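Adenylate kinase (Schistosoma mansoni, PDB 3UMF) catalyses the reversible transfer of a phosphoryl group between adenine nucleotides, converting ATP and AMP into two molecules of ADP. Local coordinates at residues 31-36 against 134-139. Residues are numbered along the deposited sequence; the frame is centred on the assembly and turned at random.
Sequences VIFVLG and LCVINF
Ile32 and Ile137 meet on one face of the parallel sheet at the centre of the Rossmann-like adenylate kinase core, where strands 31-35 and 135-139 run side by side at 20°. Ile32 offers CG2, anti to its backbone N, to Ile137: CD1 reaches it at 3.6 Å, with CG1 also in touch, and the two branched chains cross obliquely. Cys135 SG approaches the same methyl roughly at right angles to Ile137 CD1, a looser neighbour at 4.2 Å from Ile32 CG2. Farther along the same face, Val34 CG1 comes to the rim of the Phe139 ring, in its plane, 3.7 Å from CE2. Ile137 CG2 covers one face of that ring, offset toward the rim, so the ring meets a methyl from each strand, one at its edge and one over a face.

The opposite face carries Phe33, Val136, Leu35 and Asn138. Val136 CG2 sits near the ring plane of Phe33, at the edge, and touches both CB and CD2. With CG anti to its carbonyl carbon, Phe33 leads the rest of its ring away from the second strand, and the ring packs edge-to-face with Phe126. Tyr185 and Ile182 of helix 179-186 cover this side.

Backbone hydrogen bonds of the parallel type join the strands: Phe33 N gives to Cys135 O, while Phe33 O receives Ile137 N at 2.8 Å. Strand 110-114 flanks 31-35 and strand 191-195 flanks 135-139, making both strands interior. Past Leu35 begins the glycine-rich P-loop, the phosphate-binding loop of this family. Just before it, Leu35 N points almost straight at Ile137 O (2.9 Å, 178° at the hydrogen), and Leu35 O accepts Phe139 N from 23° off the carbonyl plane.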
loop_
_atom_site.group_PDB
_atom_site.type_symbol
_atom_site.label_atom_id
_atom_site.label_comp_id
_atom_site.label_asym_id
_atom_site.label_seq_id
_atom_site.Cartn_x
_atom_site.Cartn_y
_atom_site.Cartn_z
ATOM N N VAL A 31 -9.716 6.951 2.136
ATOM C CA VAL A 31 -8.397 6.386 1.877
ATOM C C VAL A 31 -8.276 4.946 2.355
ATOM O O VAL A 31 -8.541 4.638 3.519
ATOM C CB VAL A 31 -7.289 7.230 2.536
ATOM C CG1 VAL A 31 -5.940 6.539 2.418
ATOM C CG2 VAL A 31 -7.246 8.614 1.911
ATOM N N ILE A 32 -7.875 4.066 1.446
ATOM C CA ILE A 32 -7.687 2.661 1.769
ATOM C C ILE A 32 -6.213 2.289 1.681
ATOM O O ILE A 32 -5.640 2.219 0.591
ATOM C CB ILE A 32 -8.490 1.769 0.803
ATOM C CG1 ILE A 32 -9.978 2.122 0.876
ATOM C CG2 ILE A 32 -8.266 0.298 1.117
ATOM C CD1 ILE A 32 -10.791 1.560 -0.267
ATOM N N PHE A 33 -5.592 2.067 2.832
ATOM C CA PHE A 33 -4.221 1.576 2.870
ATOM C C PHE A 33 -4.210 0.100 2.466
ATOM O O PHE A 33 -5.056 -0.675 2.911
ATOM C CB PHE A 33 -3.640 1.737 4.277
ATOM C CG PHE A 33 -3.408 3.173 4.688
ATOM C CD1 PHE A 33 -3.124 4.151 3.748
ATOM C CD2 PHE A 33 -3.463 3.539 6.028
ATOM C CE1 PHE A 33 -2.902 5.465 4.137
ATOM C CE2 PHE A 33 -3.239 4.851 6.421
ATOM C CZ PHE A 33 -2.961 5.814 5.472
ATOM N N VAL A 34 -3.259 -0.288 1.622
ATOM C CA VAL A 34 -3.137 -1.686 1.208
ATOM C C VAL A 34 -1.759 -2.255 1.548
ATOM O O VAL A 34 -0.727 -1.724 1.123
ATOM C CB VAL A 34 -3.424 -1.864 -0.300
ATOM C CG1 VAL A 34 -3.269 -3.326 -0.704
ATOM C CG2 VAL A 34 -4.821 -1.369 -0.631
ATOM N N LEU A 35 -1.755 -3.335 2.322
ATOM C CA LEU A 35 -0.518 -3.992 2.730
ATOM C C LEU A 35 -0.457 -5.433 2.233
ATOM O O LEU A 35 -1.474 -6.123 2.179
ATOM C CB LEU A 35 -0.384 -3.975 4.258
ATOM C CG LEU A 35 0.033 -2.647 4.896
ATOM C CD1 LEU A 35 0.184 -2.813 6.400
ATOM C CD2 LEU A 35 1.329 -2.143 4.276
ATOM N N GLY A 36 0.741 -5.879 1.875
ATOM C CA GLY A 36 0.943 -7.240 1.418
ATOM C C GLY A 36 2.391 -7.511 1.067
ATOM O O GLY A 36 2.996 -6.784 0.277
ATOM N N LEU A 134 -9.809 5.305 5.796
ATOM C CA LEU A 134 -11.079 4.621 5.968
ATOM C C LEU A 134 -10.839 3.246 6.583
ATOM O O LEU A 134 -11.483 2.866 7.561
ATOM C CB LEU A 134 -11.789 4.488 4.621
ATOM C CG LEU A 134 -13.050 3.625 4.593
ATOM C CD1 LEU A 134 -14.145 4.222 5.467
ATOM C CD2 LEU A 134 -13.529 3.457 3.163
ATOM N N CYS A 135 -9.898 2.510 6.003
ATOM C CA CYS A 135 -9.532 1.190 6.499
ATOM C C CYS A 135 -8.191 0.748 5.932
ATOM O O CYS A 135 -7.616 1.420 5.073
ATOM C CB CYS A 135 -10.614 0.162 6.140
ATOM S SG CYS A 135 -10.840 -0.116 4.364
ATOM N N VAL A 136 -7.699 -0.379 6.431
ATOM C CA VAL A 136 -6.486 -0.991 5.925
ATOM C C VAL A 136 -6.818 -2.400 5.455
ATOM O O VAL A 136 -7.449 -3.168 6.181
ATOM C CB VAL A 136 -5.401 -1.069 7.022
ATOM C CG1 VAL A 136 -4.142 -1.743 6.489
ATOM C CG2 VAL A 136 -5.082 0.319 7.555
ATOM N N ILE A 137 -6.421 -2.732 4.234
ATOM C CA ILE A 137 -6.559 -4.100 3.748
ATOM C C ILE A 137 -5.223 -4.805 3.902
ATOM O O ILE A 137 -4.230 -4.424 3.277
ATOM C CB ILE A 137 -6.993 -4.154 2.269
ATOM C CG1 ILE A 137 -8.240 -3.296 2.046
ATOM C CG2 ILE A 137 -7.269 -5.589 1.849
ATOM C CD1 ILE A 137 -8.706 -3.268 0.605
ATOM N N ASN A 138 -5.194 -5.822 4.752
ATOM C CA ASN A 138 -3.994 -6.618 4.945
ATOM C C ASN A 138 -4.145 -7.963 4.247
ATOM O O ASN A 138 -4.885 -8.828 4.716
ATOM C CB ASN A 138 -3.723 -6.818 6.442
ATOM C CG ASN A 138 -2.459 -7.618 6.710
ATOM O OD1 ASN A 138 -1.558 -7.688 5.871
ATOM N ND2 ASN A 138 -2.385 -8.224 7.892
ATOM N N PHE A 139 -3.462 -8.129 3.117
ATOM C CA PHE A 139 -3.475 -9.397 2.391
ATOM C C PHE A 139 -2.478 -10.355 3.031
ATOM O O PHE A 139 -1.287 -10.341 2.708
ATOM C CB PHE A 139 -3.140 -9.185 0.912
ATOM C CG PHE A 139 -4.235 -8.504 0.134
ATOM C CD1 PHE A 139 -5.394 -9.186 -0.196
ATOM C CD2 PHE A 139 -4.104 -7.184 -0.272
ATOM C CE1 PHE A 139 -6.403 -8.566 -0.912
ATOM C CE2 PHE A 139 -5.110 -6.558 -0.990
ATOM C CZ PHE A 139 -6.262 -7.251 -1.308
#